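Side-chain contacts in glucosamine-6-phosphate deaminase (PDB 1J5X), which is a SIS-domain protein of the alpha/beta class, built as one chain with two parallel beta sheets flanked by helices: residues Lys18-Gln23 and Pro314-Gly319; Val55-Cys60 and Tyr72-Val77; Leu118-Leu123 and His128-Ile133; Asp208-Asp213 and Ala323-Ile328; Met266-Val269 and Gln275-Arg278. All coordinates share one frame; numbering follows the deposited sequence.

Helix 15-25, near the N terminus, opens contact 1, which closes a loop of about 290 residues by pairing it with helix 313-326. Contacts 2, 3 and 5 are nested inside that loop. Contact 2 and contact 3 follow in series, each a short closure of helix on strand in the five-stranded parallel sheet, and they touch through Leu56 and Leu123. Contact 4 runs from the loop before strand 214-218 to the end of helix 313-326; its segments alternate with those of contact 1, so the two cross, and they meet at Leu318 and Leu209. Contact 5, nested within contact 4 as well, ties strand 262-267 of the four-stranded sheet to the following helix.

Contact 1 of 5, residues Lys18-Gln23 and Pro314-Gly319; sequences KEITDQ and PAQILG
Ile20 runs alongside Gln316, the two side chains pointing opposite ways. CG2 of Ile20 is anti to the backbone N (chi1 to CG1 -64°) and lies 3.6 Å from Gln316 OE1, while Ile20 CD1 reaches Gln316 CB at 4.0 Å; a looser apolar touch joins Ile20 CG2 to Ile317 CG1. One turn on, Gln23 meets Gln316 amide to amide. Gln23 NE2 donates to Gln316 OE1 at 2.8 Å, and Gln316 NE2 returns a bond to Gln23 OE1 at 3.0 Å, both nearly straight, closing a ring between amide planes only 21° apart. The second hydrogen of Gln23 NE2 goes to Ile20 O (2.8 Å), in the carbonyl plane, which fixes the rotation of the amide. Further partners complete this buried polar pair: Ser165 OG bonds to Gln23 OE1, and Gln316 NE2 reaches Thr312 OG1. Helix 222-238 touches both segments, Met237 meeting Ile20 and Lys233 meeting Gln316. The axes of segments 18-23 and 314-319 approach to 10.6 Å and run at 154°, a near-antiparallel helix pair in which reciprocal amides join the N-terminal helix 15-25 to helix 313-326, the last helix of this alpha/beta fold.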
# COMPACT_ATOMS: atom_id res chain seq x y z
N LYS A 18 -9.47 6.08 -13.97
CA LYS A 18 -9.40 7.50 -13.64
C LYS A 18 -8.71 7.75 -12.29
O LYS A 18 -7.84 8.63 -12.14
CB LYS A 18 -10.79 8.13 -13.60
CG LYS A 18 -10.80 9.62 -13.19
CD LYS A 18 -11.05 9.87 -11.73
CE LYS A 18 -11.15 11.37 -11.43
NZ LYS A 18 -11.20 11.69 -9.99
N GLU A 19 -9.12 6.98 -11.30
CA GLU A 19 -8.53 7.14 -9.98
C GLU A 19 -7.05 6.66 -9.97
O GLU A 19 -6.24 7.22 -9.27
CB GLU A 19 -9.44 6.41 -8.99
CG GLU A 19 -10.79 7.20 -8.96
CD GLU A 19 -11.90 6.63 -8.08
OE1 GLU A 19 -11.84 5.46 -7.71
OE2 GLU A 19 -12.84 7.38 -7.80
N ILE A 20 -6.68 5.66 -10.72
CA ILE A 20 -5.23 5.29 -10.77
C ILE A 20 -4.47 6.51 -11.37
O ILE A 20 -3.44 7.00 -10.84
CB ILE A 20 -5.01 4.06 -11.68
CG1 ILE A 20 -5.72 2.86 -11.08
CG2 ILE A 20 -3.51 3.79 -11.89
CD1 ILE A 20 -5.50 1.59 -11.91
N THR A 21 -5.01 7.01 -12.48
CA THR A 21 -4.41 8.14 -13.17
C THR A 21 -4.33 9.41 -12.33
O THR A 21 -3.46 10.25 -12.55
CB THR A 21 -5.17 8.42 -14.51
OG1 THR A 21 -5.12 7.22 -15.26
CG2 THR A 21 -4.45 9.52 -15.33
N ASP A 22 -5.19 9.51 -11.33
CA ASP A 22 -5.17 10.66 -10.46
C ASP A 22 -3.84 10.74 -9.66
O ASP A 22 -3.54 11.78 -9.11
CB ASP A 22 -6.31 10.65 -9.45
CG ASP A 22 -7.67 11.08 -10.05
OD1 ASP A 22 -7.64 11.70 -11.15
OD2 ASP A 22 -8.72 10.81 -9.39
N GLN A 23 -3.11 9.64 -9.59
CA GLN A 23 -1.84 9.67 -8.86
C GLN A 23 -0.86 10.48 -9.70
O GLN A 23 0.20 10.91 -9.24
CB GLN A 23 -1.35 8.25 -8.60
CG GLN A 23 -2.12 7.65 -7.42
CD GLN A 23 -2.24 6.15 -7.50
OE1 GLN A 23 -1.88 5.50 -6.41
NE2 GLN A 23 -2.67 5.56 -8.52
N PRO A 314 2.91 0.87 -10.19
CA PRO A 314 3.16 -0.11 -11.24
C PRO A 314 2.19 -1.32 -11.16
O PRO A 314 1.66 -1.77 -12.15
CB PRO A 314 4.59 -0.53 -10.97
CG PRO A 314 5.23 0.76 -10.45
CD PRO A 314 4.17 1.25 -9.48
N ALA A 315 1.98 -1.84 -9.94
CA ALA A 315 1.07 -2.99 -9.80
C ALA A 315 -0.40 -2.63 -10.08
O ALA A 315 -1.14 -3.47 -10.61
CB ALA A 315 1.22 -3.63 -8.35
N GLN A 316 -0.82 -1.41 -9.78
CA GLN A 316 -2.21 -1.00 -10.10
C GLN A 316 -2.35 -0.97 -11.64
O GLN A 316 -3.39 -1.30 -12.17
CB GLN A 316 -2.48 0.41 -9.63
CG GLN A 316 -2.50 0.62 -8.12
CD GLN A 316 -2.54 2.11 -7.78
OE1 GLN A 316 -3.20 2.85 -8.44
NE2 GLN A 316 -1.85 2.53 -6.72
N ILE A 317 -1.30 -0.50 -12.34
CA ILE A 317 -1.32 -0.46 -13.80
C ILE A 317 -1.26 -1.89 -14.36
O ILE A 317 -1.94 -2.20 -15.35
CB ILE A 317 -0.12 0.44 -14.34
CG1 ILE A 317 -0.39 1.89 -13.99
CG2 ILE A 317 0.10 0.23 -15.87
CD1 ILE A 317 0.82 2.86 -14.30
N LEU A 318 -0.48 -2.76 -13.74
CA LEU A 318 -0.41 -4.14 -14.18
C LEU A 318 -1.81 -4.73 -14.01
O LEU A 318 -2.34 -5.37 -14.94
CB LEU A 318 0.57 -4.93 -13.32
CG LEU A 318 0.61 -6.44 -13.63
CD1 LEU A 318 1.12 -6.73 -15.10
CD2 LEU A 318 1.57 -7.08 -12.66
N GLY A 319 -2.44 -4.47 -12.86
CA GLY A 319 -3.75 -5.06 -12.63
C GLY A 319 -4.73 -4.61 -13.70
O GLY A 319 -5.51 -5.43 -14.26

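Contact 2 of 5, residues Val55-Cys60 and Tyr72-Val77; sequences VLFVGC and YYFERV
Phe57 drives the far end of its ring into one face of Phe74, a T-shaped (edge-to-face) pair with centroids 5.1 Å apart and planes at 66°. A single atom, CZ of Phe57, does the touching: it stands over the attached end of the Phe74 ring, offset toward the rim, 3.6 Å from Phe74 CG and 3.7 Å from Phe74 CD2. The CB of Phe74 comes within 3.9 Å of the same Phe57 CZ. The two side chains cross at about a right angle. Phe57 CG lies beside its backbone N (chi1 -66°), and Phe74 holds an unusual chi1 of -98°, away from the staggered values, in turning its face to the strand. The pair belongs to a beta-alpha-beta crossover of the SIS domain, in which helix 62-78 links strand 54-59 to strand 81-86 and packs on the sheet. Around it, the ring of Phe57 also stacks with Phe105 of the adjacent strand 102-107, and the Phe57 backbone is hydrogen-bonded to Lys83 of strand 81-86, the other neighbour of strand 54-59 in the sheet. Phe74 also touches Ala175 of helix 162-179; one residue back along helix 62-78, Tyr73 packs on Met172 of that helix and bonds to Asp176 through its OH.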
# COMPACT_ATOMS: atom_id res chain seq x y z
N VAL A 55 2.57 2.22 19.26
CA VAL A 55 1.52 2.74 18.39
C VAL A 55 1.04 1.61 17.50
O VAL A 55 1.84 0.88 16.92
CB VAL A 55 1.98 3.92 17.58
CG1 VAL A 55 0.82 4.43 16.65
CG2 VAL A 55 2.45 5.05 18.56
N LEU A 56 -0.28 1.42 17.49
CA LEU A 56 -0.89 0.38 16.67
C LEU A 56 -1.47 0.98 15.36
O LEU A 56 -1.86 2.15 15.33
CB LEU A 56 -2.06 -0.26 17.42
CG LEU A 56 -1.82 -0.71 18.87
CD1 LEU A 56 -3.08 -1.50 19.33
CD2 LEU A 56 -0.62 -1.58 18.93
N PHE A 57 -1.50 0.14 14.31
CA PHE A 57 -2.03 0.53 13.00
C PHE A 57 -2.99 -0.63 12.71
O PHE A 57 -2.56 -1.76 12.59
CB PHE A 57 -0.90 0.63 12.01
CG PHE A 57 0.04 1.76 12.35
CD1 PHE A 57 1.11 1.56 13.26
CD2 PHE A 57 -0.17 3.01 11.82
CE1 PHE A 57 1.95 2.65 13.61
CE2 PHE A 57 0.65 4.11 12.16
CZ PHE A 57 1.71 3.91 13.06
N VAL A 58 -4.29 -0.32 12.58
CA VAL A 58 -5.27 -1.43 12.51
C VAL A 58 -6.19 -1.24 11.31
O VAL A 58 -6.73 -0.15 11.14
CB VAL A 58 -6.14 -1.36 13.82
CG1 VAL A 58 -7.24 -2.42 13.83
CG2 VAL A 58 -5.20 -1.53 15.09
N GLY A 59 -6.39 -2.27 10.50
CA GLY A 59 -7.26 -2.08 9.34
C GLY A 59 -7.53 -3.39 8.64
O GLY A 59 -7.02 -4.40 9.09
N CYS A 60 -8.32 -3.36 7.54
CA CYS A 60 -8.68 -4.56 6.78
C CYS A 60 -8.35 -4.45 5.30
O CYS A 60 -8.51 -3.35 4.72
CB CYS A 60 -10.19 -4.85 6.85
SG CYS A 60 -10.84 -5.03 8.54
N TYR A 72 5.94 0.12 9.59
CA TYR A 72 7.42 -0.02 9.43
C TYR A 72 8.05 1.38 9.44
O TYR A 72 9.06 1.64 10.11
CB TYR A 72 7.85 -0.62 8.09
CG TYR A 72 7.71 -2.12 7.92
CD1 TYR A 72 8.64 -2.98 8.46
CD2 TYR A 72 6.66 -2.65 7.19
CE1 TYR A 72 8.54 -4.36 8.28
CE2 TYR A 72 6.54 -3.99 7.00
CZ TYR A 72 7.48 -4.85 7.54
OH TYR A 72 7.37 -6.21 7.33
N TYR A 73 7.47 2.30 8.66
CA TYR A 73 8.04 3.64 8.57
C TYR A 73 8.03 4.41 9.89
O TYR A 73 9.00 5.13 10.23
CB TYR A 73 7.32 4.44 7.49
CG TYR A 73 8.09 5.65 7.00
CD1 TYR A 73 9.25 5.50 6.24
CD2 TYR A 73 7.69 6.93 7.33
CE1 TYR A 73 10.00 6.60 5.82
CE2 TYR A 73 8.42 8.05 6.91
CZ TYR A 73 9.58 7.89 6.16
OH TYR A 73 10.36 8.97 5.81
N PHE A 74 6.94 4.32 10.62
CA PHE A 74 6.88 4.98 11.94
C PHE A 74 7.95 4.48 12.90
O PHE A 74 8.61 5.27 13.60
CB PHE A 74 5.53 4.78 12.61
CG PHE A 74 4.63 5.95 12.43
CD1 PHE A 74 4.20 6.30 11.15
CD2 PHE A 74 4.18 6.69 13.53
CE1 PHE A 74 3.34 7.36 10.97
CE2 PHE A 74 3.30 7.76 13.36
CZ PHE A 74 2.88 8.10 12.09
N GLU A 75 8.11 3.17 12.95
CA GLU A 75 9.13 2.61 13.82
C GLU A 75 10.50 3.09 13.32
O GLU A 75 11.38 3.42 14.13
CB GLU A 75 9.13 1.08 13.77
CG GLU A 75 10.21 0.49 14.65
CD GLU A 75 10.20 -1.06 14.76
OE1 GLU A 75 9.87 -1.76 13.78
OE2 GLU A 75 10.56 -1.57 15.84
N ARG A 76 10.68 3.13 12.02
CA ARG A 76 11.97 3.54 11.42
C ARG A 76 12.32 5.01 11.73
O ARG A 76 13.45 5.34 12.16
CB ARG A 76 11.92 3.35 9.89
CG ARG A 76 13.26 3.68 9.17
CD ARG A 76 13.21 3.52 7.67
NE ARG A 76 12.80 2.17 7.23
CZ ARG A 76 13.56 1.08 7.28
NH1 ARG A 76 14.82 1.16 7.75
NH2 ARG A 76 13.08 -0.11 6.87
N VAL A 77 11.38 5.90 11.51
CA VAL A 77 11.71 7.30 11.73
C VAL A 77 11.45 7.85 13.10
O VAL A 77 12.13 8.82 13.51
CB VAL A 77 11.06 8.25 10.66
CG1 VAL A 77 11.36 7.73 9.24
CG2 VAL A 77 9.57 8.37 10.90

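Contact 3 of 5, residues Leu118-Leu123 and His128-Ile133; sequences LANDVL and HRTIGI
Thr130 OG1 gives its hydrogen to Asn120 OD1 across 2.7 Å, the shortest bond of this contact. The hydroxyl arrives in the plane of the Asn120 carbonyl and almost end-on, at a C=O...donor angle of 158°. Thr130 places OG1 between its backbone N and carbonyl carbon (chi1 64°), which aims it at Asn120 OD1, and Asn120 sends CG directly away from its own backbone N. The two short side chains cross at about a right angle. The fit is tight, for Asn120 OD1 also lies 3.1 Å from Thr130 CB and 3.2 Å from its CG2. The other end of the Asn120 amide is held as well: ND2 bonds to Glu144 O, and the backbone N of Thr130 is taken by Asp146 OD2.

A turn further along the helix, Leu123 forms the apolar half. Its CB lies 4.0 Å from both His128 CB and Thr130 CG2, and CD2 sits over one face of the imidazole, toward the rim. The backbones join here too, His128 N donating to Leu123 O at 2.9 Å. The imidazole is held in place by ND1 bonding to Arg126 O, with a weak bond from NE2 to Glu54.

Segment 118-123 runs at 150° to segment 128-133, their axes 8.3 Å apart. This is the second half of a beta-alpha-beta unit, strand 102-107, helix 114-125 and strand 128-134, in the parallel sheet of the SIS domain; a short turn after the helix leads into the strand on which it packs.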
# COMPACT_ATOMS: atom_id res chain seq x y z
N LEU A 118 -15.67 -2.25 15.42
CA LEU A 118 -15.61 -3.09 16.63
C LEU A 118 -14.25 -2.92 17.28
O LEU A 118 -14.14 -2.83 18.51
CB LEU A 118 -15.80 -4.56 16.29
CG LEU A 118 -17.25 -4.88 15.84
CD1 LEU A 118 -17.32 -6.27 15.22
CD2 LEU A 118 -18.17 -4.78 17.05
N ALA A 119 -13.21 -2.90 16.44
CA ALA A 119 -11.85 -2.71 16.98
C ALA A 119 -11.73 -1.38 17.72
O ALA A 119 -11.12 -1.29 18.78
CB ALA A 119 -10.80 -2.79 15.79
N ASN A 120 -12.30 -0.31 17.15
CA ASN A 120 -12.27 0.99 17.76
C ASN A 120 -12.89 0.92 19.15
O ASN A 120 -12.37 1.46 20.12
CB ASN A 120 -13.06 1.98 16.85
CG ASN A 120 -13.07 3.39 17.41
OD1 ASN A 120 -12.00 3.99 17.65
ND2 ASN A 120 -14.31 3.95 17.59
N ASP A 121 -14.03 0.25 19.26
CA ASP A 121 -14.66 0.13 20.56
C ASP A 121 -13.80 -0.65 21.60
O ASP A 121 -13.60 -0.25 22.74
CB ASP A 121 -16.01 -0.52 20.38
CG ASP A 121 -16.96 -0.16 21.50
OD1 ASP A 121 -17.26 1.06 21.65
OD2 ASP A 121 -17.36 -1.10 22.23
N VAL A 122 -13.28 -1.78 21.17
CA VAL A 122 -12.41 -2.59 22.02
C VAL A 122 -11.19 -1.74 22.46
O VAL A 122 -10.81 -1.74 23.64
CB VAL A 122 -11.91 -3.84 21.20
CG1 VAL A 122 -10.64 -4.44 21.87
CG2 VAL A 122 -13.00 -4.90 21.13
N LEU A 123 -10.57 -1.03 21.53
CA LEU A 123 -9.35 -0.28 21.90
C LEU A 123 -9.67 0.85 22.85
O LEU A 123 -8.91 1.11 23.80
CB LEU A 123 -8.63 0.27 20.65
CG LEU A 123 -7.99 -0.87 19.86
CD1 LEU A 123 -7.72 -0.46 18.39
CD2 LEU A 123 -6.66 -1.25 20.58
N HIS A 128 -6.87 2.88 24.98
CA HIS A 128 -6.06 3.31 23.84
C HIS A 128 -6.83 4.46 23.17
O HIS A 128 -8.04 4.35 22.99
CB HIS A 128 -5.88 2.16 22.84
CG HIS A 128 -4.84 1.18 23.24
ND1 HIS A 128 -4.78 0.30 24.27
CD2 HIS A 128 -3.63 1.08 22.59
CE1 HIS A 128 -3.55 -0.30 24.23
NE2 HIS A 128 -2.87 0.19 23.20
N ARG A 129 -6.17 5.56 22.86
CA ARG A 129 -6.84 6.65 22.15
C ARG A 129 -6.78 6.31 20.65
O ARG A 129 -5.73 5.86 20.12
CB ARG A 129 -6.16 7.98 22.44
CG ARG A 129 -6.87 9.13 21.73
CD ARG A 129 -6.37 10.49 22.12
NE ARG A 129 -6.53 10.74 23.55
CZ ARG A 129 -6.49 11.97 24.07
NH1 ARG A 129 -6.31 13.04 23.27
NH2 ARG A 129 -6.63 12.15 25.39
N THR A 130 -7.91 6.48 19.96
CA THR A 130 -7.97 6.13 18.55
C THR A 130 -8.03 7.27 17.57
O THR A 130 -8.73 8.31 17.76
CB THR A 130 -9.19 5.19 18.27
OG1 THR A 130 -10.42 5.92 18.55
CG2 THR A 130 -9.14 3.95 19.19
N ILE A 131 -7.30 7.09 16.47
CA ILE A 131 -7.29 8.05 15.40
C ILE A 131 -8.05 7.43 14.25
O ILE A 131 -7.71 6.34 13.79
CB ILE A 131 -5.86 8.38 14.93
CG1 ILE A 131 -5.13 9.17 16.05
CG2 ILE A 131 -5.92 9.19 13.64
CD1 ILE A 131 -3.59 9.07 15.86
N GLY A 132 -9.09 8.13 13.76
CA GLY A 132 -9.89 7.56 12.70
C GLY A 132 -9.51 7.98 11.31
O GLY A 132 -9.91 9.05 10.85
N ILE A 133 -8.82 7.13 10.56
CA ILE A 133 -8.43 7.52 9.21
C ILE A 133 -9.52 7.06 8.24
O ILE A 133 -9.73 5.86 8.09
CB ILE A 133 -7.13 6.83 8.82
CG1 ILE A 133 -6.02 7.23 9.81
CG2 ILE A 133 -6.74 7.15 7.35
CD1 ILE A 133 -5.58 8.69 9.74

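Contact 4 of 5, residues Asp208-Asp213 and Ala323-Ile328; sequences DLKEHD and AISRGI
Ser325 and Arg326 reach the loop 208-213 by different torsions: OG of Ser325 points anti to its backbone N (chi1 -176°), whereas Arg326 turns CG beside its backbone N and then runs extended from CG to NE. Both residues belong to the last turn of helix 313-326, which ends in a Schellman motif: Gly327, with positive phi, leaves the helix, Gly327 N bonds to Ile324 O, and Ile328 N bonds back to Ala323 O. The loop facing this helix end, residues 208-213, holds a short 3-10 turn at 209-211 and leads into strand 214-218. Leu209 sets its CB 3.7 Å from Ser325 OG, and the aliphatic part of Lys210, bent at chi2 (80°), passes close by the same hydroxyl, with which its NZ makes no hydrogen bond.

The charged half is a salt bridge. Arg326 NH2 bonds to Asp213 OD1 at 2.6 Å, with an angle at the hydrogen of 139°; the oxygen is met on its anti side and lies at the edge of the guanidinium, the two planes nearly coplanar. Lys322 NZ also pairs with Asp213 OD1, which thus has two cationic partners. Arg326 NH1 bonds to Ser238 O. Lys322 NZ further reaches the carbonyl oxygens of Leu209 and His212, again linking the loop to helix 313-326. A water bridges Asp213 and Arg326, donating to Asp213 O at 2.9 Å and accepting from Arg326 NH2 at 3.2 Å.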
# COMPACT_ATOMS: atom_id res chain seq x y z
N ASP A 208 4.06 -9.25 -22.40
CA ASP A 208 3.09 -10.11 -23.08
C ASP A 208 2.19 -10.68 -21.98
O ASP A 208 2.39 -11.80 -21.52
CB ASP A 208 3.82 -11.27 -23.77
CG ASP A 208 2.88 -12.09 -24.64
OD1 ASP A 208 1.67 -11.75 -24.66
OD2 ASP A 208 3.36 -13.04 -25.29
N LEU A 209 1.21 -9.87 -21.57
CA LEU A 209 0.31 -10.22 -20.48
C LEU A 209 -0.47 -11.52 -20.60
O LEU A 209 -0.57 -12.27 -19.62
CB LEU A 209 -0.66 -9.06 -20.25
CG LEU A 209 0.07 -7.81 -19.69
CD1 LEU A 209 -0.92 -6.73 -19.38
CD2 LEU A 209 0.84 -8.18 -18.39
N LYS A 210 -1.02 -11.78 -21.78
CA LYS A 210 -1.80 -12.99 -22.00
C LYS A 210 -0.96 -14.22 -21.69
O LYS A 210 -1.51 -15.28 -21.44
CB LYS A 210 -2.31 -13.05 -23.46
CG LYS A 210 -3.48 -12.11 -23.74
CD LYS A 210 -2.98 -10.67 -23.98
CE LYS A 210 -4.10 -9.67 -24.38
NZ LYS A 210 -3.60 -8.24 -24.43
N GLU A 211 0.36 -14.09 -21.72
CA GLU A 211 1.22 -15.22 -21.42
C GLU A 211 1.70 -15.30 -19.96
O GLU A 211 2.56 -16.13 -19.62
CB GLU A 211 2.44 -15.20 -22.33
CG GLU A 211 2.09 -15.36 -23.79
CD GLU A 211 2.13 -16.79 -24.21
OE1 GLU A 211 1.38 -17.62 -23.64
OE2 GLU A 211 2.94 -17.10 -25.11
N HIS A 212 1.17 -14.45 -19.09
CA HIS A 212 1.60 -14.50 -17.67
C HIS A 212 0.37 -14.58 -16.79
O HIS A 212 -0.48 -13.70 -16.86
CB HIS A 212 2.39 -13.23 -17.31
CG HIS A 212 3.74 -13.17 -17.94
ND1 HIS A 212 3.95 -12.64 -19.20
CD2 HIS A 212 4.95 -13.58 -17.51
CE1 HIS A 212 5.23 -12.72 -19.50
NE2 HIS A 212 5.86 -13.28 -18.49
N ASP A 213 0.28 -15.63 -15.99
CA ASP A 213 -0.87 -15.79 -15.12
C ASP A 213 -0.50 -16.05 -13.66
O ASP A 213 -1.33 -16.55 -12.90
CB ASP A 213 -1.76 -16.93 -15.60
CG ASP A 213 -2.57 -16.55 -16.80
OD1 ASP A 213 -3.47 -15.68 -16.70
OD2 ASP A 213 -2.28 -17.12 -17.87
N ALA A 323 -6.44 -6.92 -16.61
CA ALA A 323 -7.87 -7.17 -16.66
C ALA A 323 -8.37 -6.96 -18.10
O ALA A 323 -9.17 -7.75 -18.62
CB ALA A 323 -8.58 -6.25 -15.76
N ILE A 324 -7.88 -5.90 -18.74
CA ILE A 324 -8.29 -5.58 -20.11
C ILE A 324 -7.92 -6.75 -20.99
O ILE A 324 -8.72 -7.18 -21.83
CB ILE A 324 -7.58 -4.27 -20.62
CG1 ILE A 324 -8.04 -3.08 -19.79
CG2 ILE A 324 -7.92 -4.01 -22.13
CD1 ILE A 324 -9.51 -3.03 -19.54
N SER A 325 -6.72 -7.24 -20.76
CA SER A 325 -6.15 -8.38 -21.44
C SER A 325 -7.05 -9.63 -21.38
O SER A 325 -7.19 -10.37 -22.37
CB SER A 325 -4.82 -8.69 -20.80
OG SER A 325 -4.14 -9.74 -21.45
N ARG A 326 -7.64 -9.86 -20.21
CA ARG A 326 -8.53 -11.00 -19.98
C ARG A 326 -9.93 -10.67 -20.48
O ARG A 326 -10.76 -11.57 -20.60
CB ARG A 326 -8.62 -11.32 -18.48
CG ARG A 326 -7.38 -11.91 -17.88
CD ARG A 326 -7.77 -12.73 -16.63
NE ARG A 326 -6.75 -13.72 -16.35
CZ ARG A 326 -6.10 -13.77 -15.20
NH1 ARG A 326 -6.41 -12.89 -14.27
NH2 ARG A 326 -5.11 -14.64 -15.00
N GLY A 327 -10.18 -9.40 -20.75
CA GLY A 327 -11.48 -8.96 -21.20
C GLY A 327 -12.44 -8.87 -20.03
O GLY A 327 -13.63 -9.19 -20.15
N ILE A 328 -11.95 -8.46 -18.86
CA ILE A 328 -12.88 -8.34 -17.76
C ILE A 328 -12.78 -6.92 -17.27
O ILE A 328 -11.81 -6.24 -17.58
CB ILE A 328 -12.56 -9.29 -16.60
CG1 ILE A 328 -11.42 -8.73 -15.77
CG2 ILE A 328 -12.21 -10.69 -17.14
CD1 ILE A 328 -11.26 -9.46 -14.46
O HOH W 1 -4.19 -16.32 -12.39

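Contact 5 of 5, residues Met266-Val269 and Gln275-Arg278; sequences MQKV and QEKR
Glu276, Lys268 and the selenomethionine Met266 bury more surface than the other residues here, with the carboxylate of Glu276 at the centre. Its chain runs extended beyond CG, from the helix to the end of the strand, and each oxygen has its own partner. Lys268 NZ forms a salt bridge to Glu276 OE1 at 2.8 Å, arriving on the anti side. OE2 of Glu276 accepts from Val269 N at 2.9 Å, on the syn side, and in this way the helix carboxylate holds a backbone N-H just past the strand. A water joins the same groups, donating to Glu276 OE1 and to Val269 O, 2.7 Å away in each case.

Lys268 curls round the acid: its chain bends at chi3 (71°) and chi4 (66°), keeping CB and CG close to Glu276 OE1 while NZ turns back to that oxygen. The ammonium also pairs with Glu292 and Asp273. Lys277 NZ, 3.7 Å from Lys268 NZ, bonds to Gly296 O and to the other oxygen of Glu292; the shared carboxylate of Glu292 probably offsets the two positive charges. On the apolar side Met266 SE rests 3.7 Å from Glu276 CB.

Glu276 stands in the first turn of helix 273-285, which follows strand 262-267 after a short loop and leads to strand 289-293, a beta-alpha-beta unit of the four-stranded parallel sheet; beside it, helix 222-238 packs on Gln267 and Val269 through Phe223.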
# COMPACT_ATOMS: atom_id res chain seq x y z
N MSE A 266 9.90 -6.65 -8.65
CA MSE A 266 10.81 -6.57 -7.55
C MSE A 266 11.06 -5.10 -7.17
O MSE A 266 11.48 -4.29 -8.03
CB MSE A 266 12.13 -7.24 -7.96
CG MSE A 266 13.15 -7.29 -6.82
SE MSE A 266 14.81 -8.21 -7.38
CE MSE A 266 14.09 -9.35 -8.74
N GLN A 267 10.81 -4.77 -5.90
CA GLN A 267 11.03 -3.38 -5.41
C GLN A 267 12.47 -3.25 -4.96
O GLN A 267 12.88 -3.82 -3.93
CB GLN A 267 10.16 -3.11 -4.21
CG GLN A 267 8.64 -3.29 -4.47
CD GLN A 267 8.03 -2.27 -5.42
OE1 GLN A 267 8.52 -1.14 -5.56
NE2 GLN A 267 6.91 -2.64 -6.08
N LYS A 268 13.29 -2.54 -5.74
CA LYS A 268 14.72 -2.39 -5.36
C LYS A 268 14.91 -1.51 -4.11
O LYS A 268 14.23 -0.54 -3.95
CB LYS A 268 15.49 -1.72 -6.50
CG LYS A 268 15.47 -2.52 -7.82
CD LYS A 268 16.42 -1.87 -8.93
CE LYS A 268 17.88 -2.09 -8.53
NZ LYS A 268 18.27 -3.54 -8.55
N VAL A 269 15.90 -1.81 -3.26
CA VAL A 269 16.12 -0.96 -2.07
C VAL A 269 17.62 -0.55 -2.06
O VAL A 269 18.48 -1.25 -2.64
CB VAL A 269 15.81 -1.70 -0.68
CG1 VAL A 269 14.40 -2.27 -0.65
CG2 VAL A 269 16.75 -2.75 -0.44
N GLN A 275 22.54 -8.15 -4.83
CA GLN A 275 21.68 -9.26 -4.46
C GLN A 275 20.45 -9.34 -5.36
O GLN A 275 20.01 -10.43 -5.69
CB GLN A 275 21.26 -9.14 -2.97
CG GLN A 275 22.38 -9.20 -1.95
CD GLN A 275 23.43 -8.06 -2.02
OE1 GLN A 275 23.10 -6.88 -2.29
NE2 GLN A 275 24.70 -8.41 -1.76
N GLU A 276 19.90 -8.18 -5.75
CA GLU A 276 18.71 -8.12 -6.56
C GLU A 276 18.99 -8.61 -7.97
O GLU A 276 18.20 -9.34 -8.53
CB GLU A 276 18.12 -6.68 -6.60
CG GLU A 276 17.43 -6.28 -5.28
CD GLU A 276 17.41 -4.78 -4.99
OE1 GLU A 276 17.87 -3.97 -5.83
OE2 GLU A 276 16.94 -4.41 -3.87
N LYS A 277 20.13 -8.20 -8.51
CA LYS A 277 20.42 -8.65 -9.86
C LYS A 277 20.68 -10.16 -9.87
O LYS A 277 20.28 -10.85 -10.83
CB LYS A 277 21.61 -7.84 -10.41
CG LYS A 277 21.18 -6.37 -10.71
CD LYS A 277 20.12 -6.38 -11.83
CE LYS A 277 20.05 -5.11 -12.66
NZ LYS A 277 19.26 -4.05 -12.05
N ARG A 278 21.33 -10.68 -8.83
CA ARG A 278 21.61 -12.10 -8.75
C ARG A 278 20.29 -12.87 -8.70
O ARG A 278 20.12 -13.88 -9.39
CB ARG A 278 22.43 -12.45 -7.53
CG ARG A 278 23.86 -12.02 -7.56
CD ARG A 278 24.57 -12.58 -6.33
NE ARG A 278 25.96 -12.15 -6.25
CZ ARG A 278 26.85 -12.65 -5.39
NH1 ARG A 278 26.49 -13.60 -4.51
NH2 ARG A 278 28.12 -12.22 -5.41
O HOH W 2 19.07 -1.63 -5.24